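Pullulanase (Bacillus acidopullulyticus, PDB 2WAN) hydrolyses the alpha-1,6-glucosidic linkages of pullulan and probably those at the branch points of starch polysaccharides, acting as a debranching glycoside hydrolase. Local coordinates at residues Pro196-Leu201 and Thr243-Thr248. Sequence-based numbering, arbitrary orientation.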
ATOM      1  N   PRO A 196      21.985 -28.560  -0.206  1.00 35.20           N
ATOM      2  CA  PRO A 196      21.611 -28.083  -1.537  1.00 35.05           C
ATOM      3  C   PRO A 196      21.450 -29.174  -2.606  1.00 34.09           C
ATOM      4  O   PRO A 196      20.821 -28.926  -3.636  1.00 33.75           O
ATOM      5  CB  PRO A 196      22.757 -27.141  -1.902  1.00 36.06           C
ATOM      6  CG  PRO A 196      23.242 -26.644  -0.604  1.00 35.43           C
ATOM      7  CD  PRO A 196      23.144 -27.813   0.322  1.00 36.23           C
ATOM      8  N   ASN A 197      22.006 -30.361  -2.357  1.00 33.90           N
ATOM      9  CA  ASN A 197      21.876 -31.493  -3.287  1.00 35.09           C
ATOM     10  C   ASN A 197      21.235 -32.736  -2.664  1.00 35.53           C
ATOM     11  O   ASN A 197      21.478 -33.862  -3.109  1.00 35.44           O
ATOM     12  CB  ASN A 197      23.235 -31.842  -3.918  1.00 34.86           C
ATOM     13  CG  ASN A 197      23.094 -32.636  -5.213  1.00 37.29           C
ATOM     14  OD1 ASN A 197      22.175 -32.408  -6.000  1.00 36.30           O
ATOM     15  ND2 ASN A 197      24.015 -33.570  -5.437  1.00 35.72           N
ATOM     16  N   LEU A 198      20.408 -32.530  -1.640  1.00 35.55           N
ATOM     17  CA  LEU A 198      19.722 -33.635  -0.972  1.00 34.91           C
ATOM     18  C   LEU A 198      18.372 -33.198  -0.402  1.00 34.97           C
ATOM     19  O   LEU A 198      18.305 -32.413   0.541  1.00 35.36           O
ATOM     20  CB  LEU A 198      20.609 -34.249   0.122  1.00 34.64           C
ATOM     21  CG  LEU A 198      20.044 -35.380   0.989  1.00 35.58           C
ATOM     22  CD1 LEU A 198      19.786 -36.634   0.173  1.00 37.05           C
ATOM     23  CD2 LEU A 198      20.975 -35.707   2.156  1.00 37.10           C
ATOM     24  N   TYR A 199      17.301 -33.723  -0.987  1.00 32.77           N
ATOM     25  CA  TYR A 199      15.945 -33.420  -0.543  1.00 31.86           C
ATOM     26  C   TYR A 199      15.268 -34.686  -0.054  1.00 31.69           C
ATOM     27  O   TYR A 199      15.317 -35.728  -0.722  1.00 30.03           O
ATOM     28  CB  TYR A 199      15.148 -32.767  -1.677  1.00 32.06           C
ATOM     29  CG  TYR A 199      15.481 -31.309  -1.870  1.00 32.64           C
ATOM     30  CD1 TYR A 199      14.605 -30.309  -1.434  1.00 31.88           C
ATOM     31  CD2 TYR A 199      16.677 -30.924  -2.476  1.00 34.66           C
ATOM     32  CE1 TYR A 199      14.924 -28.953  -1.607  1.00 33.47           C
ATOM     33  CE2 TYR A 199      17.006 -29.582  -2.651  1.00 34.17           C
ATOM     34  CZ  TYR A 199      16.130 -28.602  -2.212  1.00 36.26           C
ATOM     35  OH  TYR A 199      16.467 -27.280  -2.400  1.00 34.39           O
ATOM     36  N   GLN A 200      14.656 -34.604   1.126  1.00 31.37           N
ATOM     37  CA  GLN A 200      14.063 -35.773   1.753  1.00 32.51           C
ATOM     38  C   GLN A 200      12.723 -35.482   2.411  1.00 33.85           C
ATOM     39  O   GLN A 200      12.425 -34.341   2.782  1.00 33.26           O
ATOM     40  CB  GLN A 200      15.031 -36.384   2.778  1.00 32.91           C
ATOM     41  CG  GLN A 200      16.340 -36.861   2.176  1.00 35.00           C
ATOM     42  CD  GLN A 200      17.181 -37.672   3.138  1.00 37.26           C
ATOM     43  OE1 GLN A 200      17.632 -38.772   2.809  1.00 39.99           O
ATOM     44  NE2 GLN A 200      17.400 -37.136   4.331  1.00 33.37           N
ATOM     45  N   LEU A 201      11.918 -36.535   2.525  1.00 34.28           N
ATOM     46  CA  LEU A 201      10.700 -36.534   3.316  1.00 34.68           C
ATOM     47  C   LEU A 201      10.596 -37.870   4.030  1.00 36.75           C
ATOM     48  O   LEU A 201      10.797 -38.932   3.425  1.00 36.56           O
ATOM     49  CB  LEU A 201       9.465 -36.305   2.438  1.00 35.23           C
ATOM     50  CG  LEU A 201       8.097 -36.209   3.122  1.00 34.13           C
ATOM     51  CD1 LEU A 201       7.839 -34.798   3.654  1.00 39.42           C
ATOM     52  CD2 LEU A 201       6.996 -36.616   2.161  1.00 33.90           C
ATOM     53  N   THR A 243      13.856 -39.897  -0.925  1.00 27.32           N
ATOM     54  CA  THR A 243      14.994 -39.055  -1.258  1.00 26.32           C
ATOM     55  C   THR A 243      15.021 -38.648  -2.726  1.00 27.90           C
ATOM     56  O   THR A 243      14.779 -39.467  -3.610  1.00 29.30           O
ATOM     57  CB  THR A 243      16.323 -39.783  -0.905  1.00 25.61           C
ATOM     58  OG1 THR A 243      16.352 -40.067   0.495  1.00 25.59           O
ATOM     59  CG2 THR A 243      17.524 -38.938  -1.260  1.00 26.36           C
ATOM     60  N   TYR A 244      15.314 -37.374  -2.975  1.00 26.73           N
ATOM     61  CA  TYR A 244      15.518 -36.880  -4.328  1.00 26.72           C
ATOM     62  C   TYR A 244      16.843 -36.158  -4.430  1.00 27.68           C
ATOM     63  O   TYR A 244      17.131 -35.269  -3.627  1.00 28.84           O
ATOM     64  CB  TYR A 244      14.368 -35.965  -4.769  1.00 24.09           C
ATOM     65  CG  TYR A 244      14.591 -35.284  -6.098  1.00 24.68           C
ATOM     66  CD1 TYR A 244      14.611 -36.015  -7.295  1.00 23.26           C
ATOM     67  CD2 TYR A 244      14.777 -33.896  -6.170  1.00 23.72           C
ATOM     68  CE1 TYR A 244      14.814 -35.379  -8.526  1.00 23.37           C
ATOM     69  CE2 TYR A 244      14.987 -33.255  -7.394  1.00 25.12           C
ATOM     70  CZ  TYR A 244      14.999 -33.999  -8.566  1.00 23.78           C
ATOM     71  OH  TYR A 244      15.194 -33.366  -9.772  1.00 25.58           O
ATOM     72  N   ILE A 245      17.652 -36.546  -5.414  1.00 27.73           N
ATOM     73  CA  ILE A 245      18.960 -35.920  -5.638  1.00 28.06           C
ATOM     74  C   ILE A 245      18.940 -35.052  -6.896  1.00 26.04           C
ATOM     75  O   ILE A 245      18.876 -35.574  -8.009  1.00 27.88           O
ATOM     76  CB  ILE A 245      20.112 -36.969  -5.745  1.00 27.63           C
ATOM     77  CG1 ILE A 245      20.018 -38.030  -4.638  1.00 29.57           C
ATOM     78  CG2 ILE A 245      21.478 -36.270  -5.782  1.00 29.73           C
ATOM     79  CD1 ILE A 245      20.347 -37.541  -3.243  1.00 30.89           C
ATOM     80  N   PRO A 246      18.985 -33.718  -6.726  1.00 25.66           N
ATOM     81  CA  PRO A 246      18.912 -32.797  -7.871  1.00 26.27           C
ATOM     82  C   PRO A 246      19.989 -33.018  -8.959  1.00 26.58           C
ATOM     83  O   PRO A 246      19.672 -32.955 -10.146  1.00 25.51           O
ATOM     84  CB  PRO A 246      19.057 -31.415  -7.216  1.00 26.87           C
ATOM     85  CG  PRO A 246      18.489 -31.610  -5.838  1.00 24.11           C
ATOM     86  CD  PRO A 246      18.944 -33.000  -5.439  1.00 27.06           C
ATOM     87  N   SER A 247      21.233 -33.297  -8.565  1.00 29.98           N
ATOM     88  CA  SER A 247      22.335 -33.466  -9.540  1.00 31.82           C
ATOM     89  C   SER A 247      22.079 -34.572 -10.572  1.00 31.57           C
ATOM     90  O   SER A 247      22.417 -34.422 -11.746  1.00 32.25           O
ATOM     91  CB  SER A 247      23.676 -33.714  -8.836  1.00 30.43           C
ATOM     92  OG  SER A 247      23.611 -34.837  -7.972  1.00 32.72           O
ATOM     93  N   THR A 248      21.460 -35.662 -10.127  1.00 32.09           N
ATOM     94  CA  THR A 248      21.275 -36.853 -10.955  1.00 29.98           C
ATOM     95  C   THR A 248      19.802 -37.172 -11.248  1.00 30.79           C
ATOM     96  O   THR A 248      19.502 -38.098 -12.018  1.00 28.87           O
ATOM     97  CB  THR A 248      21.881 -38.077 -10.259  1.00 29.45           C
ATOM     98  OG1 THR A 248      21.236 -38.265  -8.994  1.00 29.00           O
ATOM     99  CG2 THR A 248      23.394 -37.895 -10.027  1.00 32.07           C
TER
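The flat amide of Asn197 meets Ser247 at its edge. Ser247 OG lies in the amide plane and accepts from Asn197 ND2 (2.9 Å), while Ser247 N-H donates a bent hydrogen bond to a lone pair of Asn197 OD1 (2.9 Å). Asn197 CG stands anti to the backbone N (chi1 -160°), which puts it 3.6 Å from Ser247 OG. Asn197 ND2 also binds Ser265 O. Two tyrosine rings share one face of the sheet and both meet Pro246. Pro246 CG approaches the Tyr199 ring obliquely, 3.9 Å from Tyr199 CD2, and Pro246 N sits over one face of the Tyr244 ring near its rim. Tyr199 and Tyr244 form an antiparallel hydrogen-bonded pair through both backbone N-H groups. On the other face, Thr243 OG1 donates to Gln200 OE1 (2.9 Å), and Leu198 CD1 packs on Thr243 CG2 and Ile245 CD1. An alanine at Asn197 would probably leave Ser247 N without this acceptor, and Ser247 OG and Ser265 O without their donor. This is the central pairing of strands 198-205 and 238-245 in the four-stranded sheet of the X25 domain. Beside its two backbone bonds and apolar packing, three bonds grip the asparagine amide at both oxygen and nitrogen and fix its rotation.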